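PDB 1J3L: demethylmenaquinone Methyltransferase from Thermus thermophilus, which is an RraA-family protein of compact alpha/beta fold that assembles from three chains. Local coordinates for residues E42-V47 and G75-R80; D127-V132 and E136-S141. All coordinates share one frame; numbering follows the deposited sequence.

Interaction 1: E42-V47 and G75-R80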
ATOM      1  N   GLU A  42      -5.055 -18.096 -11.247  1.00 28.46           N
ATOM      2  CA  GLU A  42      -3.717 -18.438 -11.687  1.00 30.09           C
ATOM      3  C   GLU A  42      -3.620 -19.077 -13.060  1.00 33.86           C
ATOM      4  O   GLU A  42      -2.778 -19.942 -13.281  1.00 40.95           O
ATOM      5  CB  GLU A  42      -3.051 -19.314 -10.622  1.00 27.44           C
ATOM      6  CG  GLU A  42      -2.987 -18.607  -9.290  1.00 19.63           C
ATOM      7  CD  GLU A  42      -2.459 -19.464  -8.177  1.00 40.87           C
ATOM      8  OE1 GLU A  42      -2.144 -20.653  -8.436  1.00 25.22           O
ATOM      9  OE2 GLU A  42      -2.358 -18.934  -7.043  1.00 33.03           O
ATOM     10  N   ASP A  43      -4.475 -18.627 -13.977  1.00 36.86           N
ATOM     11  CA  ASP A  43      -4.484 -19.115 -15.357  1.00 33.15           C
ATOM     12  C   ASP A  43      -5.022 -17.946 -16.178  1.00 23.44           C
ATOM     13  O   ASP A  43      -6.056 -17.366 -15.829  1.00 34.03           O
ATOM     14  CB  ASP A  43      -5.417 -20.318 -15.524  1.00 21.57           C
ATOM     15  CG  ASP A  43      -5.325 -20.935 -16.908  1.00 30.08           C
ATOM     16  OD1 ASP A  43      -5.351 -20.187 -17.904  1.00 34.76           O
ATOM     17  OD2 ASP A  43      -5.241 -22.175 -17.003  1.00 45.53           O
ATOM     18  N   ASN A  44      -4.337 -17.594 -17.259  1.00 22.15           N
ATOM     19  CA  ASN A  44      -4.768 -16.463 -18.065  1.00 20.47           C
ATOM     20  C   ASN A  44      -4.955 -16.720 -19.544  1.00 27.67           C
ATOM     21  O   ASN A  44      -4.963 -15.767 -20.319  1.00 31.35           O
ATOM     22  CB  ASN A  44      -3.787 -15.301 -17.895  1.00 23.96           C
ATOM     23  CG  ASN A  44      -2.514 -15.507 -18.679  1.00 24.93           C
ATOM     24  OD1 ASN A  44      -2.114 -16.643 -18.932  1.00 22.13           O
ATOM     25  ND2 ASN A  44      -1.861 -14.412 -19.063  1.00 18.36           N
ATOM     26  N   ALA A  45      -5.097 -17.977 -19.957  1.00 27.60           N
ATOM     27  CA  ALA A  45      -5.312 -18.242 -21.383  1.00 31.50           C
ATOM     28  C   ALA A  45      -6.569 -17.468 -21.804  1.00 24.82           C
ATOM     29  O   ALA A  45      -6.636 -16.914 -22.907  1.00 23.16           O
ATOM     30  CB  ALA A  45      -5.491 -19.744 -21.636  1.00 24.43           C
ATOM     31  N   LEU A  46      -7.549 -17.421 -20.900  1.00 20.14           N
ATOM     32  CA  LEU A  46      -8.798 -16.703 -21.136  1.00 25.59           C
ATOM     33  C   LEU A  46      -8.565 -15.200 -21.237  1.00 19.95           C
ATOM     34  O   LEU A  46      -9.323 -14.500 -21.900  1.00 32.97           O
ATOM     35  CB  LEU A  46      -9.806 -16.995 -20.014  1.00 14.01           C
ATOM     36  CG  LEU A  46     -10.628 -18.270 -20.231  1.00 34.13           C
ATOM     37  CD1 LEU A  46     -11.435 -18.636 -18.989  1.00 30.12           C
ATOM     38  CD2 LEU A  46     -11.540 -18.052 -21.423  1.00 35.36           C
ATOM     39  N   VAL A  47      -7.519 -14.703 -20.583  1.00 20.97           N
ATOM     40  CA  VAL A  47      -7.224 -13.274 -20.632  1.00 19.15           C
ATOM     41  C   VAL A  47      -6.736 -12.906 -22.021  1.00 27.78           C
ATOM     42  O   VAL A  47      -7.106 -11.865 -22.568  1.00 37.44           O
ATOM     43  CB  VAL A  47      -6.134 -12.862 -19.615  1.00 27.93           C
ATOM     44  CG1 VAL A  47      -5.763 -11.387 -19.819  1.00 26.39           C
ATOM     45  CG2 VAL A  47      -6.632 -13.089 -18.196  1.00 20.35           C
ATOM     46  N   GLY A  75       3.633  -7.669 -19.957  1.00 21.10           N
ATOM     47  CA  GLY A  75       3.855  -6.637 -20.942  1.00 18.83           C
ATOM     48  C   GLY A  75       3.163  -6.925 -22.261  1.00 26.72           C
ATOM     49  O   GLY A  75       2.594  -6.025 -22.872  1.00 30.71           O
ATOM     50  N   ASN A  76       3.205  -8.180 -22.702  1.00 34.84           N
ATOM     51  CA  ASN A  76       2.590  -8.568 -23.969  1.00 28.67           C
ATOM     52  C   ASN A  76       1.086  -8.339 -24.013  1.00 20.71           C
ATOM     53  O   ASN A  76       0.578  -7.731 -24.950  1.00 18.92           O
ATOM     54  CB  ASN A  76       2.882 -10.041 -24.286  1.00 31.69           C
ATOM     55  CG  ASN A  76       4.363 -10.319 -24.499  1.00 41.14           C
ATOM     56  OD1 ASN A  76       5.071  -9.536 -25.131  1.00 52.24           O
ATOM     57  ND2 ASN A  76       4.832 -11.450 -23.985  1.00 52.54           N
ATOM     58  N   LEU A  77       0.371  -8.844 -23.014  1.00 21.62           N
ATOM     59  CA  LEU A  77      -1.076  -8.667 -22.987  1.00 26.41           C
ATOM     60  C   LEU A  77      -1.466  -7.203 -22.839  1.00 26.56           C
ATOM     61  O   LEU A  77      -2.454  -6.756 -23.415  1.00 29.52           O
ATOM     62  CB  LEU A  77      -1.705  -9.501 -21.868  1.00 17.66           C
ATOM     63  CG  LEU A  77      -1.692 -11.013 -22.130  1.00 27.37           C
ATOM     64  CD1 LEU A  77      -2.426 -11.725 -21.009  1.00 16.77           C
ATOM     65  CD2 LEU A  77      -2.365 -11.331 -23.476  1.00 18.08           C
ATOM     66  N   ALA A  78      -0.685  -6.443 -22.082  1.00 21.04           N
ATOM     67  CA  ALA A  78      -0.997  -5.032 -21.913  1.00 26.55           C
ATOM     68  C   ALA A  78      -0.986  -4.354 -23.284  1.00 20.83           C
ATOM     69  O   ALA A  78      -1.922  -3.626 -23.639  1.00 22.20           O
ATOM     70  CB  ALA A  78       0.019  -4.373 -20.992  1.00 30.11           C
ATOM     71  N   ARG A  79       0.075  -4.598 -24.047  1.00 22.82           N
ATOM     72  CA  ARG A  79       0.205  -4.017 -25.370  1.00 20.68           C
ATOM     73  C   ARG A  79      -0.892  -4.538 -26.285  1.00 14.70           C
ATOM     74  O   ARG A  79      -1.421  -3.796 -27.083  1.00 15.72           O
ATOM     75  CB  ARG A  79       1.578  -4.347 -25.965  1.00 22.42           C
ATOM     76  CG  ARG A  79       2.750  -3.700 -25.230  1.00 31.32           C
ATOM     77  CD  ARG A  79       4.121  -3.958 -25.911  1.00 34.25           C
ATOM     78  NE  ARG A  79       4.664  -5.312 -25.724  1.00 25.84           N
ATOM     79  CZ  ARG A  79       5.393  -5.703 -24.683  1.00 30.96           C
ATOM     80  NH1 ARG A  79       5.675  -4.836 -23.728  1.00 44.21           N
ATOM     81  NH2 ARG A  79       5.810  -6.965 -24.577  1.00 50.03           N
ATOM     82  N   ARG A  80      -1.236  -5.816 -26.167  1.00 15.60           N
ATOM     83  CA  ARG A  80      -2.284  -6.371 -27.010  1.00 26.10           C
ATOM     84  C   ARG A  80      -3.621  -5.673 -26.713  1.00 34.24           C
ATOM     85  O   ARG A  80      -4.316  -5.236 -27.631  1.00 28.35           O
ATOM     86  CB  ARG A  80      -2.404  -7.886 -26.798  1.00 30.68           C
ATOM     87  CG  ARG A  80      -3.071  -8.594 -27.956  1.00 46.14           C
ATOM     88  CD  ARG A  80      -2.380  -8.275 -29.284  1.00 34.20           C
ATOM     89  NE  ARG A  80      -3.261  -8.610 -30.397  1.00 35.48           N
ATOM     90  CZ  ARG A  80      -3.291  -7.960 -31.554  1.00 36.55           C
ATOM     91  NH1 ARG A  80      -2.482  -6.932 -31.766  1.00 24.77           N
ATOM     92  NH2 ARG A  80      -4.157  -8.319 -32.490  1.00 43.56           N
TER
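L77 meets N44 and V47 through one methyl, CD1, which its torsions carry outward from helix 75-83: CG is set anti to the carbonyl carbon (chi1 -71°) and the chain then runs on extended. On the other side, V47 turns CG1 anti to its backbone N, and this branch lies 3.6 Å from L77 CD1. N44 brings its amide nitrogen ND2 to 3.4 Å from L77 CD1. Both side chains meet the leucine at a slant, and no hydrogen bond passes between the segments; the backbones stay well apart, with V47 CA and L77 CA 8.0 Å from each other. N44 occupies the N-cap position of helix 45-51 without capping it through its side chain. Just before it, D43 OD1 accepts from A45 N at 3.0 Å, an Asx turn that shapes the entry to the helix. R48 adds to the packing around L77. The contact is therefore small and apolar at its centre: dispersion between L77 and V47, flanked by an amide whose nitrogen donates to L72 O, in the loop leading to helix 75-83.

Interaction 2: D127-V132 and E136-S141; sequences DVPLKV and EVLPGS
L130 and V137 are the hydrogen-bonded pair of a short antiparallel hairpin whose touching parts point in directions 173° from each other. L130 N donates to V137 O at 2.8 Å, nearly straight and in the carbonyl plane, while V137 N returns a bond to L130 O at 2.7 Å from above the plane of the L130 carbonyl, 38° out of it. L130 O also receives a CA-H contact from E136 CA at 3.1 Å, so this oxygen is approached by two neighbouring groups of one strand. K131 and E136 form the adjoining non-hydrogen-bonded pair.

The side chains of L130 and V137 share one face of the hairpin, their CB atoms 4.1 Å apart; F61 and D63 of strand 58-63 border this buried side, F61 against V137 and D63 against L130. K131 and E136 point to the other, exposed face. E136 has CG anti to its backbone N (chi1 176°), which lays CG alongside L130 O, next to CB. Beyond the strands, the L138 methyl CD2 reaches the P129 ring at CB, 3.8 Å away, the two side chains crossing at an angle. The P139 ring packs on the D127 end: its CG sits 3.3 Å from D127 O, and its CB is 3.6 Å from D127 OD1. The carboxylate of D127 has its main partner in R36, a salt bridge that ties this end to strand 31-39.

After the pair, L138 to S141 make a type II turn with G140 in its third position. L138 O accepts from both S141 N and S141 OG, the hydroxyl coming in on a lone pair. Together these features make a two-stranded beta hairpin, closed by few backbone bonds, that leads through the turn into strand 142-146 of the main mixed sheet.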
ATOM      1  N   ASP A 127     -17.694 -13.181 -18.854  1.00 44.56           N
ATOM      2  CA  ASP A 127     -18.865 -12.327 -18.667  1.00 38.88           C
ATOM      3  C   ASP A 127     -19.906 -12.833 -17.660  1.00 42.29           C
ATOM      4  O   ASP A 127     -21.102 -12.885 -17.957  1.00 39.15           O
ATOM      5  CB  ASP A 127     -19.527 -12.033 -20.021  1.00 30.64           C
ATOM      6  CG  ASP A 127     -18.785 -10.958 -20.820  1.00 31.04           C
ATOM      7  OD1 ASP A 127     -18.552  -9.856 -20.280  1.00 47.60           O
ATOM      8  OD2 ASP A 127     -18.445 -11.203 -21.992  1.00 35.58           O
ATOM      9  N   VAL A 128     -19.437 -13.197 -16.467  1.00 34.61           N
ATOM     10  CA  VAL A 128     -20.303 -13.667 -15.385  1.00 35.48           C
ATOM     11  C   VAL A 128     -20.291 -12.644 -14.258  1.00 40.83           C
ATOM     12  O   VAL A 128     -19.342 -11.869 -14.126  1.00 41.95           O
ATOM     13  CB  VAL A 128     -19.820 -14.996 -14.780  1.00 38.01           C
ATOM     14  CG1 VAL A 128     -19.920 -16.111 -15.801  1.00 35.94           C
ATOM     15  CG2 VAL A 128     -18.402 -14.839 -14.279  1.00 37.13           C
ATOM     16  N   PRO A 129     -21.354 -12.616 -13.436  1.00 42.00           N
ATOM     17  CA  PRO A 129     -21.391 -11.657 -12.331  1.00 42.85           C
ATOM     18  C   PRO A 129     -20.221 -11.952 -11.396  1.00 38.63           C
ATOM     19  O   PRO A 129     -19.962 -13.110 -11.072  1.00 45.22           O
ATOM     20  CB  PRO A 129     -22.740 -11.945 -11.670  1.00 43.84           C
ATOM     21  CG  PRO A 129     -23.583 -12.407 -12.813  1.00 47.80           C
ATOM     22  CD  PRO A 129     -22.641 -13.324 -13.558  1.00 41.91           C
ATOM     23  N   LEU A 130     -19.513 -10.915 -10.967  1.00 36.85           N
ATOM     24  CA  LEU A 130     -18.381 -11.097 -10.066  1.00 30.79           C
ATOM     25  C   LEU A 130     -18.673 -10.445  -8.729  1.00 29.76           C
ATOM     26  O   LEU A 130     -19.482  -9.521  -8.641  1.00 30.33           O
ATOM     27  CB  LEU A 130     -17.118 -10.438 -10.631  1.00 25.80           C
ATOM     28  CG  LEU A 130     -16.613 -10.737 -12.035  1.00 27.84           C
ATOM     29  CD1 LEU A 130     -15.452  -9.798 -12.315  1.00 30.37           C
ATOM     30  CD2 LEU A 130     -16.180 -12.183 -12.168  1.00 20.84           C
ATOM     31  N   LYS A 131     -17.992 -10.916  -7.692  1.00 32.51           N
ATOM     32  CA  LYS A 131     -18.140 -10.350  -6.360  1.00 35.67           C
ATOM     33  C   LYS A 131     -16.718 -10.016  -5.914  1.00 25.37           C
ATOM     34  O   LYS A 131     -15.943 -10.904  -5.567  1.00 29.90           O
ATOM     35  CB  LYS A 131     -18.777 -11.367  -5.402  1.00 40.28           C
ATOM     36  CG  LYS A 131     -19.230 -10.770  -4.071  1.00 46.67           C
ATOM     37  CD  LYS A 131     -19.330 -11.829  -2.981  1.00 54.95           C
ATOM     38  CE  LYS A 131     -17.960 -12.445  -2.697  1.00 67.38           C
ATOM     39  NZ  LYS A 131     -17.960 -13.384  -1.539  1.00 69.50           N
ATOM     40  N   VAL A 132     -16.374  -8.734  -5.932  1.00 32.87           N
ATOM     41  CA  VAL A 132     -15.031  -8.302  -5.557  1.00 33.74           C
ATOM     42  C   VAL A 132     -15.029  -7.354  -4.362  1.00 37.72           C
ATOM     43  O   VAL A 132     -15.658  -6.293  -4.399  1.00 32.63           O
ATOM     44  CB  VAL A 132     -14.318  -7.617  -6.753  1.00 31.64           C
ATOM     45  CG1 VAL A 132     -12.950  -7.103  -6.326  1.00 27.16           C
ATOM     46  CG2 VAL A 132     -14.169  -8.610  -7.903  1.00 23.07           C
ATOM     47  N   GLU A 136     -20.385  -6.229  -6.144  1.00 33.69           N
ATOM     48  CA  GLU A 136     -20.766  -7.001  -7.316  1.00 31.48           C
ATOM     49  C   GLU A 136     -20.379  -6.260  -8.593  1.00 35.05           C
ATOM     50  O   GLU A 136     -20.688  -5.080  -8.759  1.00 37.84           O
ATOM     51  CB  GLU A 136     -22.282  -7.255  -7.293  1.00 39.90           C
ATOM     52  CG  GLU A 136     -22.835  -7.975  -8.522  1.00 53.07           C
ATOM     53  CD  GLU A 136     -24.349  -8.190  -8.459  1.00 62.87           C
ATOM     54  OE1 GLU A 136     -25.100  -7.187  -8.429  1.00 54.92           O
ATOM     55  OE2 GLU A 136     -24.785  -9.364  -8.440  1.00 56.14           O
ATOM     56  N   VAL A 137     -19.684  -6.947  -9.491  1.00 34.12           N
ATOM     57  CA  VAL A 137     -19.295  -6.338 -10.756  1.00 34.93           C
ATOM     58  C   VAL A 137     -20.032  -7.080 -11.854  1.00 29.65           C
ATOM     59  O   VAL A 137     -19.916  -8.294 -11.985  1.00 41.08           O
ATOM     60  CB  VAL A 137     -17.783  -6.411 -10.975  1.00 31.58           C
ATOM     61  CG1 VAL A 137     -17.433  -5.811 -12.328  1.00 34.97           C
ATOM     62  CG2 VAL A 137     -17.071  -5.636  -9.860  1.00 23.38           C
ATOM     63  N   LEU A 138     -20.804  -6.342 -12.635  1.00 30.71           N
ATOM     64  CA  LEU A 138     -21.609  -6.961 -13.673  1.00 34.78           C
ATOM     65  C   LEU A 138     -21.193  -6.681 -15.101  1.00 26.76           C
ATOM     66  O   LEU A 138     -20.819  -5.561 -15.456  1.00 24.51           O
ATOM     67  CB  LEU A 138     -23.077  -6.543 -13.510  1.00 36.95           C
ATOM     68  CG  LEU A 138     -23.841  -6.920 -12.238  1.00 46.01           C
ATOM     69  CD1 LEU A 138     -25.182  -6.215 -12.253  1.00 55.73           C
ATOM     70  CD2 LEU A 138     -24.034  -8.426 -12.150  1.00 40.40           C
ATOM     71  N   PRO A 139     -21.254  -7.714 -15.946  1.00 23.38           N
ATOM     72  CA  PRO A 139     -20.891  -7.541 -17.345  1.00 23.08           C
ATOM     73  C   PRO A 139     -21.947  -6.568 -17.864  1.00 37.19           C
ATOM     74  O   PRO A 139     -23.142  -6.768 -17.614  1.00 33.23           O
ATOM     75  CB  PRO A 139     -21.088  -8.937 -17.930  1.00 25.81           C
ATOM     76  CG  PRO A 139     -20.940  -9.847 -16.746  1.00 35.41           C
ATOM     77  CD  PRO A 139     -21.665  -9.102 -15.675  1.00 18.72           C
ATOM     78  N   GLY A 140     -21.523  -5.508 -18.544  1.00 31.14           N
ATOM     79  CA  GLY A 140     -22.489  -4.569 -19.078  1.00 32.60           C
ATOM     80  C   GLY A 140     -22.684  -3.295 -18.292  1.00 30.02           C
ATOM     81  O   GLY A 140     -23.404  -2.397 -18.735  1.00 40.73           O
ATOM     82  N   SER A 141     -22.069  -3.207 -17.122  1.00 30.49           N
ATOM     83  CA  SER A 141     -22.190  -1.996 -16.319  1.00 33.29           C
ATOM     84  C   SER A 141     -21.105  -1.056 -16.813  1.00 26.93           C
ATOM     85  O   SER A 141     -20.246  -1.465 -17.587  1.00 29.32           O
ATOM     86  CB  SER A 141     -21.988  -2.310 -14.835  1.00 30.71           C
ATOM     87  OG  SER A 141     -20.785  -3.031 -14.634  1.00 46.24           O
TER

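In the fold
Interaction 1 is complete in the chain before interaction 2 begins, and both belong to the one RraA-type fold. Their centres lie 19 Å apart, and about 8 Å separates their nearest atoms. Strand 31-39 of the mixed sheet links them: L38 packs on L46 and V47 of interaction 1, whereas V35, R36, T37 and R39 meet the segments of interaction 2. Interaction 1 joins helices 45-51 and 75-83, which alternate with the parallel strands 31-39, 58-63 and 88-92. Interaction 2 is a separate hairpin, inserted between strands 125-126 and 142-146, both antiparallel neighbours of 31-39. One strand thus connects helix packing and hairpin within a single fold.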